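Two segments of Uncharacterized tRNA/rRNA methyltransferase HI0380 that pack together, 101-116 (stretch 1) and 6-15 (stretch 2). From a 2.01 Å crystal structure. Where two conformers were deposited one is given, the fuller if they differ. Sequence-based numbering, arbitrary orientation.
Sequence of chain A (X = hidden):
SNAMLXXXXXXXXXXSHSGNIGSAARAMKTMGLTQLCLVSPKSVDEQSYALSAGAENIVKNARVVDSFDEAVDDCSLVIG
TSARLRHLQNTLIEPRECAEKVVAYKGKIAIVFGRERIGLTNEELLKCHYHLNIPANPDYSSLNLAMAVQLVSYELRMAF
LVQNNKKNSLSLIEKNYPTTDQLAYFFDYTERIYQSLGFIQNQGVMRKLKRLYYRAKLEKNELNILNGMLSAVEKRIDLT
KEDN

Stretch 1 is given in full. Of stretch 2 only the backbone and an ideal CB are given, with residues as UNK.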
# COMPACT_ATOMS: atom_id res chain seq x y z
N LYS A 101 -10.17 9.56 -13.34
CA LYS A 101 -10.97 10.53 -14.08
C LYS A 101 -10.95 11.91 -13.46
O LYS A 101 -10.89 12.87 -14.17
CB LYS A 101 -12.43 10.12 -14.13
CG LYS A 101 -12.86 9.17 -15.22
CD LYS A 101 -14.40 9.09 -15.09
CE LYS A 101 -14.92 7.71 -15.35
NZ LYS A 101 -14.93 7.44 -16.84
N VAL A 102 -11.15 12.01 -12.13
CA VAL A 102 -11.16 13.32 -11.49
C VAL A 102 -9.83 14.06 -11.79
O VAL A 102 -9.83 15.22 -12.27
CB VAL A 102 -11.47 13.15 -9.98
CG1 VAL A 102 -11.51 14.49 -9.26
CG2 VAL A 102 -12.91 12.50 -9.86
N VAL A 103 -8.72 13.35 -11.62
CA VAL A 103 -7.41 13.93 -11.74
C VAL A 103 -7.12 14.39 -13.17
O VAL A 103 -6.37 15.33 -13.37
CB VAL A 103 -6.32 12.91 -11.28
CG1 VAL A 103 -5.57 12.29 -12.49
CG2 VAL A 103 -5.36 13.59 -10.38
N ALA A 104 -7.70 13.73 -14.18
CA ALA A 104 -7.49 14.21 -15.57
C ALA A 104 -8.61 15.23 -15.99
O ALA A 104 -8.60 15.75 -17.11
CB ALA A 104 -7.50 13.03 -16.47
N TYR A 105 -9.59 15.51 -15.11
CA TYR A 105 -10.73 16.38 -15.53
C TYR A 105 -10.36 17.87 -15.59
O TYR A 105 -10.00 18.49 -14.59
CB TYR A 105 -12.02 16.21 -14.65
CG TYR A 105 -13.17 16.93 -15.35
CD1 TYR A 105 -13.65 16.47 -16.58
CD2 TYR A 105 -13.72 18.13 -14.83
CE1 TYR A 105 -14.66 17.10 -17.23
CE2 TYR A 105 -14.75 18.82 -15.55
CZ TYR A 105 -15.22 18.27 -16.70
OH TYR A 105 -16.20 18.88 -17.41
N LYS A 106 -10.38 18.45 -16.80
CA LYS A 106 -10.10 19.88 -16.94
C LYS A 106 -11.30 20.79 -16.59
O LYS A 106 -11.82 21.50 -17.48
CB LYS A 106 -9.57 20.18 -18.35
CG LYS A 106 -8.32 19.38 -18.69
CD LYS A 106 -7.82 19.81 -20.14
CE LYS A 106 -7.32 18.56 -20.81
NZ LYS A 106 -6.09 17.95 -20.24
N GLY A 107 -11.70 20.80 -15.30
CA GLY A 107 -12.78 21.67 -14.83
C GLY A 107 -12.93 21.42 -13.34
O GLY A 107 -12.01 20.86 -12.79
N LYS A 108 -14.04 21.88 -12.72
CA LYS A 108 -14.38 21.57 -11.33
C LYS A 108 -15.26 20.32 -11.26
O LYS A 108 -16.12 20.11 -12.13
CB LYS A 108 -15.18 22.73 -10.69
CG LYS A 108 -14.38 23.96 -10.29
CD LYS A 108 -15.31 25.01 -9.68
CE LYS A 108 -14.61 26.32 -9.48
NZ LYS A 108 -15.60 27.36 -9.06
N ILE A 109 -15.08 19.57 -10.19
CA ILE A 109 -15.65 18.28 -9.97
C ILE A 109 -16.37 18.38 -8.62
O ILE A 109 -15.79 18.88 -7.62
CB ILE A 109 -14.50 17.19 -9.88
CG1 ILE A 109 -13.67 17.15 -11.16
CG2 ILE A 109 -15.05 15.81 -9.49
CD1 ILE A 109 -12.31 17.84 -10.99
N ALA A 110 -17.63 17.96 -8.56
CA ALA A 110 -18.22 17.71 -7.21
C ALA A 110 -18.29 16.20 -6.97
O ALA A 110 -18.65 15.44 -7.85
CB ALA A 110 -19.61 18.35 -7.13
N ILE A 111 -17.85 15.74 -5.82
CA ILE A 111 -18.18 14.39 -5.42
C ILE A 111 -19.21 14.46 -4.30
O ILE A 111 -18.93 15.03 -3.26
CB ILE A 111 -16.91 13.64 -5.02
CG1 ILE A 111 -15.83 13.81 -6.14
CG2 ILE A 111 -17.24 12.18 -4.79
CD1 ILE A 111 -14.47 13.27 -5.73
N VAL A 112 -20.37 13.81 -4.51
CA VAL A 112 -21.53 13.97 -3.68
C VAL A 112 -21.70 12.67 -2.94
O VAL A 112 -21.79 11.61 -3.56
CB VAL A 112 -22.84 14.34 -4.51
CG1 VAL A 112 -24.00 14.71 -3.54
CG2 VAL A 112 -22.53 15.55 -5.50
N PHE A 113 -21.75 12.81 -1.63
CA PHE A 113 -21.96 11.73 -0.67
C PHE A 113 -23.40 11.80 -0.22
O PHE A 113 -23.82 12.79 0.45
CB PHE A 113 -20.96 11.86 0.48
CG PHE A 113 -19.52 11.62 0.05
CD1 PHE A 113 -18.78 12.64 -0.58
CD2 PHE A 113 -18.92 10.38 0.26
CE1 PHE A 113 -17.46 12.42 -0.98
CE2 PHE A 113 -17.62 10.15 -0.16
CZ PHE A 113 -16.89 11.17 -0.79
N GLY A 114 -24.16 10.76 -0.57
CA GLY A 114 -25.59 10.77 -0.30
C GLY A 114 -25.75 10.36 1.12
O GLY A 114 -24.77 9.97 1.77
N ARG A 115 -26.97 10.46 1.62
CA ARG A 115 -27.32 10.04 2.95
C ARG A 115 -27.03 8.56 3.23
O ARG A 115 -27.36 7.68 2.42
CB ARG A 115 -28.80 10.30 3.15
CG ARG A 115 -29.22 11.73 2.84
CD ARG A 115 -30.65 11.83 2.22
NE ARG A 115 -30.51 11.89 0.75
CZ ARG A 115 -30.97 12.88 -0.03
NH1 ARG A 115 -30.75 12.82 -1.32
NH2 ARG A 115 -31.63 13.91 0.46
N GLU A 116 -26.45 8.29 4.40
CA GLU A 116 -26.21 6.94 4.90
C GLU A 116 -27.53 6.13 4.84
O GLU A 116 -28.58 6.60 5.23
CB GLU A 116 -25.68 7.05 6.34
CG GLU A 116 -24.57 6.05 6.73
CD GLU A 116 -23.83 6.46 8.01
OE1 GLU A 116 -23.14 7.53 8.02
OE2 GLU A 116 -23.93 5.69 9.01
N UNK A 6 -7.81 21.23 -4.94
CA UNK A 6 -8.68 22.37 -4.62
C UNK A 6 -9.81 22.63 -5.63
O UNK A 6 -10.83 23.24 -5.27
CB UNK A 6 -7.82 23.63 -4.51
N UNK A 7 -9.63 22.21 -6.89
CA UNK A 7 -10.76 22.14 -7.82
C UNK A 7 -11.75 20.97 -7.56
O UNK A 7 -12.57 20.66 -8.45
CB UNK A 7 -10.21 22.02 -9.24
N UNK A 8 -11.70 20.34 -6.37
CA UNK A 8 -12.63 19.23 -6.04
C UNK A 8 -13.51 19.63 -4.84
O UNK A 8 -13.01 19.84 -3.76
CB UNK A 8 -11.86 17.95 -5.73
N UNK A 9 -14.80 19.73 -5.07
CA UNK A 9 -15.74 20.04 -4.00
C UNK A 9 -16.30 18.74 -3.47
O UNK A 9 -16.90 17.96 -4.22
CB UNK A 9 -16.86 20.96 -4.48
N UNK A 10 -16.19 18.55 -2.16
CA UNK A 10 -16.80 17.43 -1.47
C UNK A 10 -18.18 17.89 -0.96
O UNK A 10 -18.27 18.84 -0.19
CB UNK A 10 -15.91 16.93 -0.33
N UNK A 11 -19.25 17.23 -1.40
CA UNK A 11 -20.59 17.63 -0.97
C UNK A 11 -21.18 16.57 -0.04
O UNK A 11 -21.24 15.42 -0.39
CB UNK A 11 -21.50 17.85 -2.18
N UNK A 12 -21.67 16.97 1.12
CA UNK A 12 -22.32 16.06 2.02
C UNK A 12 -23.84 16.37 2.14
O UNK A 12 -24.26 17.45 2.69
CB UNK A 12 -21.64 16.13 3.39
N UNK A 13 -24.64 15.43 1.62
CA UNK A 13 -26.11 15.54 1.64
C UNK A 13 -26.71 15.21 2.99
O UNK A 13 -26.67 14.06 3.43
CB UNK A 13 -26.72 14.62 0.58
N UNK A 14 -27.35 16.21 3.58
CA UNK A 14 -28.10 16.05 4.85
C UNK A 14 -27.35 15.24 5.84
O UNK A 14 -27.74 14.12 6.09
CB UNK A 14 -29.46 15.40 4.61
N UNK A 15 -26.31 15.79 6.44
CA UNK A 15 -25.62 15.10 7.49
C UNK A 15 -26.53 15.17 8.69
O UNK A 15 -27.33 16.09 8.79
CB UNK A 15 -24.24 15.70 7.77

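Positions 8 to 13 form a strand parallel to strand 109-113, with neighbouring side chains alternating between the two faces of the sheet. The ladder of backbone hydrogen bonds suits almost any residue except proline at the donor positions, so the side chains must be judged from their surroundings.

Position 6 has no atom of stretch 1 within 5.5 Å of its ideal CB. Nothing visible restricts it. It is Glu-6, which makes no contact here.

Position 7 precedes the strand, and its CB points sideways. The ideal CB lies 4.1 Å from Gly-107 O, so a small or polar residue would fit. It is Asn-7. Its backbone O accepts a hydrogen bond from Ile-109 N at 3.2 Å. Its side-chain OD1 lies 3.2 Å from Gly-107 O, but both are acceptors and no bond forms.

Position 8 points to the face carrying Ile-109 and Ile-111, with Val-102 of the helix nearby. The ideal CB is 5.0 Å from Val-102 CG1. This apolar setting favours valine, leucine, isoleucine or methionine. It is Ile-8. CG1 packs on Val-102 CG1 at 3.9 Å, and CG2 lies 4.0 Å from Ile-111 CD1.

Position 9 points to the other face, beside Ala-110, whose short side chain offers little to pack against. Its N donates to Ile-109 O (2.9 Å) and its O accepts from Ile-111 N (2.9 Å). Many side chains would suit. It is Arg-9, extended at chi1 and chi2 (both t). NH2 comes within 4.5 Å of Lys-108 NZ, a pair of like charges, while NH1 is hydrogen-bonded elsewhere in the structure.

Position 10 returns to the face of Ile-111 and Phe-113. The ideal CB is 4.8 Å from Phe-113 CE1, so an aliphatic residue is expected. It is Ile-10. CG2 reaches Phe-113 CE1 at 3.9 Å, and CD1 lies 4.4 Å from Ile-111 CB.

Position 11 sits between Ala-110 and Val-112 on the opposite face. A beta-branched aliphatic residue would suit the strand and both neighbours. It is Val-11. CG2 meets Ala-110 CB at 4.1 Å, and CB meets Val-112 CG2 at 4.1 Å. Its N donates to Ile-111 O, and its O accepts from Phe-113 N, both at 2.9 Å.

Position 12 pairs with Phe-113, but its ideal CB is 5.0 Å from Phe-113 O. A longer apolar side chain could reach back. It is Leu-12, whose CD2 lies 4.2 Å from Phe-113 CB.

Position 13 points toward stretch 1, close to Gly-114 and within reach of Val-112 and Arg-115. A branched aliphatic would fill this space. It is Ile-13. CD1 packs on Val-112 CG1 at 3.4 Å, and CG2 lies over one face of the Arg-115 guanidinium, 3.4 Å from CZ.

Position 14 has positive phi and psi, 44° and 73°, which glycine or asparagine tolerate well. The nearby Arg-115 also invites an acid. It is Glu-14, whose OE2 forms a salt bridge with Arg-115 NH2 at 2.8 Å.

Position 15 points away, leaving the choice open. It is Thr-15.

Stretch 2 6-15: ENIRIVLIET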
# COMPACT_ATOMS: atom_id res chain seq x y z
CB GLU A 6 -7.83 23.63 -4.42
CG GLU A 6 -7.34 23.93 -2.97
CD GLU A 6 -6.42 22.83 -2.36
OE1 GLU A 6 -6.95 21.74 -1.98
OE2 GLU A 6 -5.18 23.09 -2.22
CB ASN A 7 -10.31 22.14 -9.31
CG ASN A 7 -9.64 20.81 -9.77
OD1 ASN A 7 -9.41 20.57 -10.98
ND2 ASN A 7 -9.31 19.95 -8.80
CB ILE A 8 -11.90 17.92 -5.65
CG1 ILE A 8 -10.98 17.41 -6.80
CG2 ILE A 8 -12.91 16.86 -5.16
CD1 ILE A 8 -9.81 16.42 -6.29
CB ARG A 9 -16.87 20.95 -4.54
CG ARG A 9 -17.92 21.38 -3.45
CD ARG A 9 -19.00 22.29 -4.02
NE ARG A 9 -18.43 23.45 -4.73
CZ ARG A 9 -19.05 24.19 -5.65
NH1 ARG A 9 -20.32 23.95 -6.04
NH2 ARG A 9 -18.38 25.18 -6.22
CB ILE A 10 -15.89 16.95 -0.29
CG1 ILE A 10 -14.53 16.43 -0.81
CG2 ILE A 10 -16.58 15.88 0.61
CD1 ILE A 10 -14.61 15.16 -1.64
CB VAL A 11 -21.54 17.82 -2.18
CG1 VAL A 11 -22.96 18.27 -1.65
CG2 VAL A 11 -20.89 18.80 -3.27
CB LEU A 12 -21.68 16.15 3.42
CG LEU A 12 -20.15 16.14 3.57
CD1 LEU A 12 -19.75 16.17 5.09
CD2 LEU A 12 -19.48 14.95 2.86
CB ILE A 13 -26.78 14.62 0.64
CG1 ILE A 13 -26.12 14.76 -0.78
CG2 ILE A 13 -28.27 14.93 0.53
CD1 ILE A 13 -26.14 16.18 -1.36
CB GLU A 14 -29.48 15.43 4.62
CG GLU A 14 -30.28 16.22 3.61
CD GLU A 14 -31.63 15.60 3.33
OE1 GLU A 14 -32.16 14.82 4.17
OE2 GLU A 14 -32.22 15.94 2.31
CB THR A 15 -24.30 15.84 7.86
OG1 THR A 15 -24.60 17.20 8.26
CG2 THR A 15 -23.34 15.82 6.69
O HOH W 1 -24.44 12.47 3.68
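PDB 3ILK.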